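Local coordinates for protein separin (Saccharomyces cerevisiae, PDB 5U1T) that cleaves the Scc1 subunit of cohesin as a caspase-like cysteine protease at anaphase onset, releasing sister chromatids for segregation, and is held inactive by securin until then, at residues N1036-S1047 with N1069-P1080; A94-F102 with H111-A119. All blocks are in the same frame, centred on the assembly; numbering follows the deposited sequence.

Interaction 1 (N1036-S1047 with N1069-P1080); sequences NHELSKISSLSS and NFSLTDLPRHMP
N1036 and P1076 are joined by the straighter of the two hydrogen bonds between helix 1036-1047 and segment 1069-1080. N1036 ND2 donates to P1076 O over 3.2 Å at 165°, with the acceptor in the amide plane and the donor on a lone pair in the carbonyl plane. That oxygen lies one turn before P1080, whose nitrogen carries no hydrogen, so the amide takes the place of a missing helix bond at the kink. The P1080 ring lies against the same amide. At the far end N1069 ND2 donates to S1046 OG at 2.9 Å, this time with the hydroxyl tilted out of the amide plane.

Apolar contacts fill the middle. P1076 is a knob in the hole formed by N1036, L1039, S1040 and S1043, its CG 3.7 Å from L1039 CG. L1039 crosses L1075 at about a right angle, CD2 to CB at 3.8 Å. L1072 spreads its two methyls over the serines, CD2 against S1043 CB and CD1 against S1046 OG and CB. The S1043 hydroxyl, set between backbone N and carbonyl carbon (chi1 83°), turns back to S1040 O at 2.6 Å, which leaves CB against the L1072 methyl.

A salt bridge braces the other side of 1069-1080: R1077 holds D1074 OD1 side-on through NE and NH2. The same oxygen accepts from Y1388 N, and R1077 makes a cation-pi contact with Y1388, linking this segment to helix 1388-1397. From helix 1036-1047, E1038 reaches H936 of helix 927-946.

Segments 1036-1047 and 1075-1080 run nearly antiparallel, local axes 9.1 Å apart at closest. S1040 and S1043 leave room for the P1076 ring, and the hydrogen bonds of the N1036 and N1069 side-chain amides, near either end of the contact, should help fix the register.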
loop_
_atom_site.group_PDB
_atom_site.type_symbol
_atom_site.label_atom_id
_atom_site.label_comp_id
_atom_site.label_asym_id
_atom_site.label_seq_id
_atom_site.Cartn_x
_atom_site.Cartn_y
_atom_site.Cartn_z
ATOM N N ASN A 1036 -8.564 26.799 6.585
ATOM C CA ASN A 1036 -9.326 27.775 7.334
ATOM C C ASN A 1036 -8.482 28.627 8.272
ATOM O O ASN A 1036 -8.709 29.833 8.370
ATOM C CB ASN A 1036 -10.432 27.096 8.130
ATOM C CG ASN A 1036 -11.591 28.039 8.414
ATOM O OD1 ASN A 1036 -12.269 28.501 7.488
ATOM N ND2 ASN A 1036 -11.815 28.340 9.696
ATOM N N HIS A 1037 -7.499 28.032 8.935
ATOM C CA HIS A 1037 -6.697 28.798 9.872
ATOM C C HIS A 1037 -5.823 29.837 9.146
ATOM O O HIS A 1037 -5.491 30.878 9.704
ATOM C CB HIS A 1037 -5.838 27.872 10.729
ATOM C CG HIS A 1037 -4.864 28.591 11.610
ATOM N ND1 HIS A 1037 -5.223 29.140 12.826
ATOM C CD2 HIS A 1037 -3.548 28.862 11.449
ATOM C CE1 HIS A 1037 -4.167 29.717 13.372
ATOM N NE2 HIS A 1037 -3.134 29.550 12.562
ATOM N N GLU A 1038 -5.459 29.545 7.898
ATOM C CA GLU A 1038 -4.709 30.489 7.086
ATOM C C GLU A 1038 -5.637 31.578 6.535
ATOM O O GLU A 1038 -5.229 32.736 6.382
ATOM C CB GLU A 1038 -3.987 29.776 5.935
ATOM C CG GLU A 1038 -3.097 30.697 5.098
ATOM C CD GLU A 1038 -1.985 31.358 5.919
ATOM O OE1 GLU A 1038 -1.573 30.777 6.945
ATOM O OE2 GLU A 1038 -1.521 32.463 5.552
ATOM N N LEU A 1039 -6.877 31.198 6.226
ATOM C CA LEU A 1039 -7.868 32.145 5.731
ATOM C C LEU A 1039 -8.142 33.164 6.816
ATOM O O LEU A 1039 -8.446 34.303 6.544
ATOM C CB LEU A 1039 -9.163 31.440 5.320
ATOM C CG LEU A 1039 -10.293 32.338 4.813
ATOM C CD1 LEU A 1039 -9.912 33.062 3.528
ATOM C CD2 LEU A 1039 -11.598 31.557 4.639
ATOM N N SER A 1040 -8.009 32.726 8.054
ATOM C CA SER A 1040 -8.217 33.558 9.213
ATOM C C SER A 1040 -7.113 34.614 9.343
ATOM O O SER A 1040 -7.390 35.821 9.484
ATOM C CB SER A 1040 -8.289 32.660 10.443
ATOM O OG SER A 1040 -8.094 33.377 11.642
ATOM N N LYS A 1041 -5.867 34.156 9.280
ATOM C CA LYS A 1041 -4.696 35.010 9.366
ATOM C C LYS A 1041 -4.564 35.962 8.178
ATOM O O LYS A 1041 -4.147 37.101 8.339
ATOM C CB LYS A 1041 -3.443 34.151 9.482
ATOM C CG LYS A 1041 -3.422 33.318 10.739
ATOM C CD LYS A 1041 -2.031 32.809 11.044
ATOM C CE LYS A 1041 -1.346 32.298 9.783
ATOM N NZ LYS A 1041 0.153 32.343 9.913
ATOM N N ILE A 1042 -4.941 35.509 7.006
ATOM C CA ILE A 1042 -4.891 36.357 5.844
ATOM C C ILE A 1042 -5.945 37.442 5.951
ATOM O O ILE A 1042 -5.765 38.531 5.478
ATOM C CB ILE A 1042 -5.100 35.543 4.569
ATOM C CG1 ILE A 1042 -3.875 34.708 4.296
ATOM C CG2 ILE A 1042 -5.302 36.441 3.373
ATOM C CD1 ILE A 1042 -2.641 35.537 4.147
ATOM N N SER A 1043 -7.050 37.135 6.592
ATOM C CA SER A 1043 -8.096 38.100 6.750
ATOM C C SER A 1043 -7.683 39.162 7.719
ATOM O O SER A 1043 -7.917 40.315 7.495
ATOM C CB SER A 1043 -9.365 37.427 7.227
ATOM O OG SER A 1043 -9.354 37.251 8.618
ATOM N N SER A 1044 -7.057 38.764 8.804
ATOM C CA SER A 1044 -6.654 39.712 9.818
ATOM C C SER A 1044 -5.505 40.572 9.365
ATOM O O SER A 1044 -5.372 41.707 9.738
ATOM C CB SER A 1044 -6.335 38.999 11.113
ATOM O OG SER A 1044 -5.586 37.849 10.867
ATOM N N LEU A 1045 -4.651 39.984 8.580
ATOM C CA LEU A 1045 -3.519 40.679 7.976
ATOM C C LEU A 1045 -4.028 41.685 6.966
ATOM O O LEU A 1045 -3.422 42.708 6.712
ATOM C CB LEU A 1045 -2.598 39.668 7.284
ATOM C CG LEU A 1045 -1.080 39.734 7.334
ATOM C CD1 LEU A 1045 -0.578 39.715 8.769
ATOM C CD2 LEU A 1045 -0.510 38.561 6.558
ATOM N N SER A 1046 -5.162 41.360 6.379
ATOM C CA SER A 1046 -5.742 42.169 5.338
ATOM C C SER A 1046 -6.443 43.399 5.929
ATOM O O SER A 1046 -6.391 44.506 5.375
ATOM C CB SER A 1046 -6.709 41.317 4.523
ATOM O OG SER A 1046 -7.581 42.117 3.762
ATOM N N SER A 1047 -7.089 43.205 7.068
ATOM C CA SER A 1047 -7.767 44.303 7.705
ATOM C C SER A 1047 -6.777 45.168 8.502
ATOM O O SER A 1047 -6.978 46.368 8.632
ATOM C CB SER A 1047 -8.882 43.794 8.608
ATOM O OG SER A 1047 -8.329 43.345 9.821
ATOM N N ASN A 1069 -13.641 43.736 3.096
ATOM C CA ASN A 1069 -12.914 43.243 4.234
ATOM C C ASN A 1069 -13.809 42.715 5.317
ATOM O O ASN A 1069 -13.471 41.813 6.026
ATOM C CB ASN A 1069 -12.037 44.326 4.791
ATOM C CG ASN A 1069 -10.675 43.827 5.113
ATOM O OD1 ASN A 1069 -10.460 43.272 6.163
ATOM N ND2 ASN A 1069 -9.758 43.990 4.201
ATOM N N PHE A 1070 -14.966 43.307 5.458
ATOM C CA PHE A 1070 -15.942 42.831 6.432
ATOM C C PHE A 1070 -16.385 41.400 6.107
ATOM O O PHE A 1070 -16.464 40.544 6.996
ATOM C CB PHE A 1070 -17.161 43.757 6.472
ATOM C CG PHE A 1070 -17.203 44.687 7.660
ATOM C CD1 PHE A 1070 -16.160 45.566 7.923
ATOM C CD2 PHE A 1070 -18.317 44.722 8.491
ATOM C CE1 PHE A 1070 -16.216 46.441 9.009
ATOM C CE2 PHE A 1070 -18.376 45.611 9.585
ATOM C CZ PHE A 1070 -17.321 46.455 9.837
ATOM N N SER A 1071 -16.671 41.138 4.837
ATOM C CA SER A 1071 -17.091 39.809 4.463
ATOM C C SER A 1071 -15.898 38.866 4.337
ATOM O O SER A 1071 -16.065 37.660 4.466
ATOM C CB SER A 1071 -17.919 39.826 3.173
ATOM O OG SER A 1071 -17.349 40.636 2.171
ATOM N N LEU A 1072 -14.698 39.389 4.120
ATOM C CA LEU A 1072 -13.504 38.534 4.141
ATOM C C LEU A 1072 -13.294 37.950 5.538
ATOM O O LEU A 1072 -12.941 36.786 5.681
ATOM C CB LEU A 1072 -12.256 39.308 3.705
ATOM C CG LEU A 1072 -10.946 38.637 3.248
ATOM C CD1 LEU A 1072 -9.830 39.657 3.150
ATOM C CD2 LEU A 1072 -10.481 37.496 4.111
ATOM N N THR A 1073 -13.503 38.762 6.571
ATOM C CA THR A 1073 -13.257 38.319 7.946
ATOM C C THR A 1073 -14.380 37.391 8.402
ATOM O O THR A 1073 -14.270 36.728 9.423
ATOM C CB THR A 1073 -13.154 39.510 8.927
ATOM O OG1 THR A 1073 -14.263 40.368 8.699
ATOM C CG2 THR A 1073 -11.901 40.312 8.702
ATOM N N ASP A 1074 -15.463 37.367 7.637
ATOM C CA ASP A 1074 -16.607 36.521 7.942
ATOM C C ASP A 1074 -16.477 35.113 7.323
ATOM O O ASP A 1074 -16.985 34.134 7.878
ATOM C CB ASP A 1074 -17.889 37.180 7.452
ATOM C CG ASP A 1074 -19.125 36.526 8.021
ATOM O OD1 ASP A 1074 -19.149 36.305 9.252
ATOM O OD2 ASP A 1074 -20.062 36.236 7.244
ATOM N N LEU A 1075 -15.809 35.035 6.170
ATOM C CA LEU A 1075 -15.486 33.770 5.513
ATOM C C LEU A 1075 -14.987 32.695 6.486
ATOM O O LEU A 1075 -15.600 31.636 6.586
ATOM C CB LEU A 1075 -14.451 33.989 4.408
ATOM C CG LEU A 1075 -14.959 33.793 2.986
ATOM C CD1 LEU A 1075 -13.802 33.423 2.067
ATOM C CD2 LEU A 1075 -16.063 32.746 2.920
ATOM N N PRO A 1076 -13.903 32.966 7.239
ATOM C CA PRO A 1076 -13.416 31.886 8.101
ATOM C C PRO A 1076 -14.349 31.571 9.261
ATOM O O PRO A 1076 -14.102 30.607 9.967
ATOM C CB PRO A 1076 -12.100 32.435 8.645
ATOM C CG PRO A 1076 -11.866 33.721 7.911
ATOM C CD PRO A 1076 -13.186 34.216 7.516
ATOM N N ARG A 1077 -15.360 32.399 9.494
ATOM C CA ARG A 1077 -16.353 32.086 10.511
ATOM C C ARG A 1077 -17.401 31.130 9.939
ATOM O O ARG A 1077 -17.900 30.245 10.626
ATOM C CB ARG A 1077 -17.021 33.366 11.034
ATOM C CG ARG A 1077 -16.141 34.187 11.967
ATOM C CD ARG A 1077 -16.908 35.296 12.644
ATOM N NE ARG A 1077 -17.400 36.312 11.716
ATOM C CZ ARG A 1077 -16.991 37.581 11.710
ATOM N NH1 ARG A 1077 -16.061 37.986 12.573
ATOM N NH2 ARG A 1077 -17.506 38.445 10.841
ATOM N N HIS A 1078 -17.698 31.322 8.659
ATOM C CA HIS A 1078 -18.752 30.627 7.955
ATOM C C HIS A 1078 -18.316 29.246 7.397
ATOM O O HIS A 1078 -19.041 28.255 7.538
ATOM C CB HIS A 1078 -19.250 31.538 6.831
ATOM C CG HIS A 1078 -20.195 30.879 5.879
ATOM N ND1 HIS A 1078 -21.464 30.488 6.246
ATOM C CD2 HIS A 1078 -20.059 30.555 4.572
ATOM C CE1 HIS A 1078 -22.068 29.942 5.203
ATOM N NE2 HIS A 1078 -21.240 29.977 4.174
ATOM N N MET A 1079 -17.136 29.202 6.769
ATOM C CA MET A 1079 -16.627 28.015 6.088
ATOM C C MET A 1079 -16.571 26.750 6.962
ATOM O O MET A 1079 -16.952 25.692 6.508
ATOM C CB MET A 1079 -15.243 28.297 5.505
ATOM C CG MET A 1079 -15.233 29.247 4.327
ATOM S SD MET A 1079 -16.477 28.890 3.066
ATOM C CE MET A 1079 -15.590 27.869 1.884
ATOM N N PRO A 1080 -16.100 26.843 8.214
ATOM C CA PRO A 1080 -16.155 25.599 8.984
ATOM C C PRO A 1080 -17.577 25.108 9.237
ATOM O O PRO A 1080 -17.805 23.910 9.232
ATOM C CB PRO A 1080 -15.493 25.974 10.309
ATOM C CG PRO A 1080 -14.749 27.224 10.039
ATOM C CD PRO A 1080 -15.485 27.934 8.983
#

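Interaction 2 (A94-F102 with H111-A119); sequences ASSEIIFLF and HSLKNILLA
I99 meets the chain where it turns into helix 113-117: its CD1 lies over the backbone beyond H111, 3.7 Å from S112 C. S112 is the N-cap, its OG weakly accepting from the backbone N of K114 and N115.

L113 follows, lying against S95 OG with CG and CD1. Its other methyl, CD2, is 4.0 Å from I98 CG2, and the two side chains cross at about a right angle. I116, one turn on, presses CG1 to I98 CG2 at 3.8 Å and runs CD1 up to F102 CB at 3.5 Å. With its CG anti to the backbone N (chi1 -175°), F102 extends past I116 in the opposite direction, so that CZ arrives 3.6 Å from A119 CB, just after the helix. Put an alanine in place of F102, and the methyl of A119 would probably lose its apolar partner here and I116 CD1 much of its cover.

Beyond the pair, I98 also packs on helix 129-142 and L113 on helix 146-158. Segments 94-102 and 113-117 cross at 50°. The weak S112 cap serves the start of the short helix, while what holds the two together is apolar: branched aliphatic groups and one ring.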
loop_
_atom_site.group_PDB
_atom_site.type_symbol
_atom_site.label_atom_id
_atom_site.label_comp_id
_atom_site.label_asym_id
_atom_site.label_seq_id
_atom_site.Cartn_x
_atom_site.Cartn_y
_atom_site.Cartn_z
ATOM N N ALA A 94 36.252 -58.163 -10.393
ATOM C CA ALA A 94 36.294 -57.118 -11.371
ATOM C C ALA A 94 34.964 -56.984 -12.014
ATOM O O ALA A 94 34.512 -55.917 -12.275
ATOM C CB ALA A 94 37.342 -57.425 -12.404
ATOM N N SER A 95 34.352 -58.100 -12.299
ATOM C CA SER A 95 33.044 -58.138 -12.920
ATOM C C SER A 95 31.977 -57.403 -12.087
ATOM O O SER A 95 31.210 -56.580 -12.607
ATOM C CB SER A 95 32.635 -59.593 -13.150
ATOM O OG SER A 95 31.496 -59.676 -13.981
ATOM N N SER A 96 31.925 -57.675 -10.794
ATOM C CA SER A 96 30.860 -57.067 -10.033
ATOM C C SER A 96 31.222 -55.605 -9.710
ATOM O O SER A 96 30.334 -54.791 -9.441
ATOM C CB SER A 96 30.549 -57.891 -8.783
ATOM O OG SER A 96 31.674 -57.979 -7.954
ATOM N N GLU A 97 32.510 -55.271 -9.787
ATOM C CA GLU A 97 32.941 -53.875 -9.721
ATOM C C GLU A 97 32.434 -53.035 -10.898
ATOM O O GLU A 97 32.111 -51.859 -10.720
ATOM C CB GLU A 97 34.461 -53.770 -9.665
ATOM C CG GLU A 97 35.036 -53.989 -8.298
ATOM C CD GLU A 97 34.640 -52.908 -7.339
ATOM O OE1 GLU A 97 34.268 -51.798 -7.800
ATOM O OE2 GLU A 97 34.700 -53.167 -6.121
ATOM N N ILE A 98 32.383 -53.636 -12.086
ATOM C CA ILE A 98 31.861 -52.993 -13.289
ATOM C C ILE A 98 30.388 -52.648 -13.098
ATOM O O ILE A 98 29.952 -51.504 -13.294
ATOM C CB ILE A 98 32.030 -53.911 -14.536
ATOM C CG1 ILE A 98 33.496 -53.952 -14.997
ATOM C CG2 ILE A 98 31.091 -53.507 -15.666
ATOM C CD1 ILE A 98 33.699 -54.569 -16.361
ATOM N N ILE A 99 29.624 -53.665 -12.713
ATOM C CA ILE A 99 28.211 -53.515 -12.383
ATOM C C ILE A 99 27.972 -52.426 -11.304
ATOM O O ILE A 99 27.090 -51.588 -11.460
ATOM C CB ILE A 99 27.644 -54.890 -11.953
ATOM C CG1 ILE A 99 27.567 -55.774 -13.193
ATOM C CG2 ILE A 99 26.282 -54.760 -11.288
ATOM C CD1 ILE A 99 27.372 -57.260 -12.908
ATOM N N PHE A 100 28.791 -52.442 -10.254
ATOM C CA PHE A 100 28.759 -51.454 -9.183
ATOM C C PHE A 100 28.976 -50.042 -9.726
ATOM O O PHE A 100 28.199 -49.136 -9.435
ATOM C CB PHE A 100 29.816 -51.812 -8.138
ATOM C CG PHE A 100 29.898 -50.865 -6.972
ATOM C CD1 PHE A 100 28.755 -50.353 -6.376
ATOM C CD2 PHE A 100 31.144 -50.524 -6.429
ATOM C CE1 PHE A 100 28.848 -49.479 -5.270
ATOM C CE2 PHE A 100 31.244 -49.666 -5.327
ATOM C CZ PHE A 100 30.093 -49.140 -4.748
ATOM N N LEU A 101 30.015 -49.877 -10.545
ATOM C CA LEU A 101 30.335 -48.599 -11.166
ATOM C C LEU A 101 29.136 -48.074 -11.965
ATOM O O LEU A 101 28.788 -46.870 -11.910
ATOM C CB LEU A 101 31.576 -48.736 -12.070
ATOM C CG LEU A 101 32.141 -47.468 -12.739
ATOM C CD1 LEU A 101 33.636 -47.596 -13.015
ATOM C CD2 LEU A 101 31.391 -47.095 -14.033
ATOM N N PHE A 102 28.512 -48.982 -12.708
ATOM C CA PHE A 102 27.410 -48.614 -13.573
ATOM C C PHE A 102 26.167 -48.257 -12.772
ATOM O O PHE A 102 25.496 -47.276 -13.075
ATOM C CB PHE A 102 27.085 -49.733 -14.528
ATOM C CG PHE A 102 26.031 -49.388 -15.522
ATOM C CD1 PHE A 102 26.369 -48.808 -16.727
ATOM C CD2 PHE A 102 24.697 -49.664 -15.269
ATOM C CE1 PHE A 102 25.400 -48.504 -17.658
ATOM C CE2 PHE A 102 23.718 -49.363 -16.198
ATOM C CZ PHE A 102 24.071 -48.782 -17.395
ATOM N N HIS A 111 22.384 -56.155 -13.352
ATOM C CA HIS A 111 22.720 -57.222 -12.432
ATOM C C HIS A 111 23.346 -58.399 -13.173
ATOM O O HIS A 111 23.305 -59.541 -12.712
ATOM C CB HIS A 111 21.495 -57.645 -11.613
ATOM C CG HIS A 111 20.241 -57.783 -12.415
ATOM N ND1 HIS A 111 19.261 -56.810 -12.429
ATOM C CD2 HIS A 111 19.788 -58.797 -13.194
ATOM C CE1 HIS A 111 18.266 -57.212 -13.206
ATOM N NE2 HIS A 111 18.563 -58.415 -13.686
ATOM N N SER A 112 23.944 -58.083 -14.319
ATOM C CA SER A 112 24.798 -58.988 -15.076
ATOM C C SER A 112 25.641 -58.174 -16.044
ATOM O O SER A 112 25.365 -56.993 -16.293
ATOM C CB SER A 112 23.971 -60.033 -15.832
ATOM O OG SER A 112 23.346 -59.490 -16.980
ATOM N N LEU A 113 26.672 -58.797 -16.608
ATOM C CA LEU A 113 27.502 -58.091 -17.573
ATOM C C LEU A 113 26.704 -57.847 -18.852
ATOM O O LEU A 113 27.007 -56.949 -19.629
ATOM C CB LEU A 113 28.782 -58.868 -17.856
ATOM C CG LEU A 113 29.860 -58.818 -16.768
ATOM C CD1 LEU A 113 31.167 -59.455 -17.270
ATOM C CD2 LEU A 113 30.089 -57.373 -16.310
ATOM N N LYS A 114 25.658 -58.638 -19.047
ATOM C CA LYS A 114 24.839 -58.536 -20.243
ATOM C C LYS A 114 24.103 -57.203 -20.246
ATOM O O LYS A 114 23.882 -56.601 -21.300
ATOM C CB LYS A 114 23.871 -59.721 -20.315
ATOM C CG LYS A 114 22.686 -59.559 -21.247
ATOM C CD LYS A 114 21.415 -59.857 -20.463
ATOM C CE LYS A 114 20.166 -59.782 -21.311
ATOM N NZ LYS A 114 18.961 -59.916 -20.435
ATOM N N ASN A 115 23.748 -56.743 -19.050
ATOM C CA ASN A 115 23.065 -55.462 -18.876
ATOM C C ASN A 115 23.991 -54.259 -19.183
ATOM O O ASN A 115 23.561 -53.272 -19.773
ATOM C CB ASN A 115 22.499 -55.358 -17.451
ATOM C CG ASN A 115 21.345 -56.340 -17.175
ATOM O OD1 ASN A 115 20.540 -56.658 -18.058
ATOM N ND2 ASN A 115 21.246 -56.789 -15.925
ATOM N N ILE A 116 25.256 -54.363 -18.777
ATOM C CA ILE A 116 26.309 -53.432 -19.169
ATOM C C ILE A 116 26.431 -53.339 -20.688
ATOM O O ILE A 116 26.306 -52.255 -21.268
ATOM C CB ILE A 116 27.675 -53.857 -18.585
ATOM C CG1 ILE A 116 27.612 -53.905 -17.055
ATOM C CG2 ILE A 116 28.808 -52.962 -19.086
ATOM C CD1 ILE A 116 26.994 -52.672 -16.400
ATOM N N LEU A 117 26.660 -54.486 -21.320
ATOM C CA LEU A 117 26.832 -54.582 -22.763
ATOM C C LEU A 117 25.734 -53.917 -23.583
ATOM O O LEU A 117 26.021 -53.246 -24.556
ATOM C CB LEU A 117 26.945 -56.059 -23.175
ATOM C CG LEU A 117 28.215 -56.770 -22.719
ATOM C CD1 LEU A 117 28.163 -58.240 -23.068
ATOM C CD2 LEU A 117 29.441 -56.116 -23.325
ATOM N N LEU A 118 24.475 -54.097 -23.216
ATOM C CA LEU A 118 23.415 -53.495 -24.012
ATOM C C LEU A 118 22.868 -52.184 -23.401
ATOM O O LEU A 118 21.762 -51.753 -23.727
ATOM C CB LEU A 118 22.284 -54.504 -24.225
ATOM C CG LEU A 118 22.700 -55.874 -24.792
ATOM C CD1 LEU A 118 21.508 -56.754 -25.093
ATOM C CD2 LEU A 118 23.538 -55.730 -26.044
ATOM N N ALA A 119 23.646 -51.522 -22.548
ATOM C CA ALA A 119 23.239 -50.209 -22.029
ATOM C C ALA A 119 23.326 -49.132 -23.084
ATOM O O ALA A 119 24.318 -49.031 -23.798
ATOM C CB ALA A 119 24.087 -49.815 -20.834
#

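In the fold
Both contacts pair helices close in sequence, and both are partly buried, but they share no element: their centres are about 101 Å apart, on opposite sides of the chain's centre. Interaction 2 belongs to the N-terminal helical region, where a short helix lies across its predecessor and closure depends on aliphatic and aromatic carbon. Some of its residues are exposed or meet crystal neighbours. Interaction 1 lies much nearer the protease part, among helices that lie in sequence between strands 960-962 and 1132-1139 of a mixed sheet, and none of its touching residues is fully exposed. There the helices run nearly antiparallel, and side-chain amides add directed polar bonds to a leucine and proline core. Neither lies at the active site.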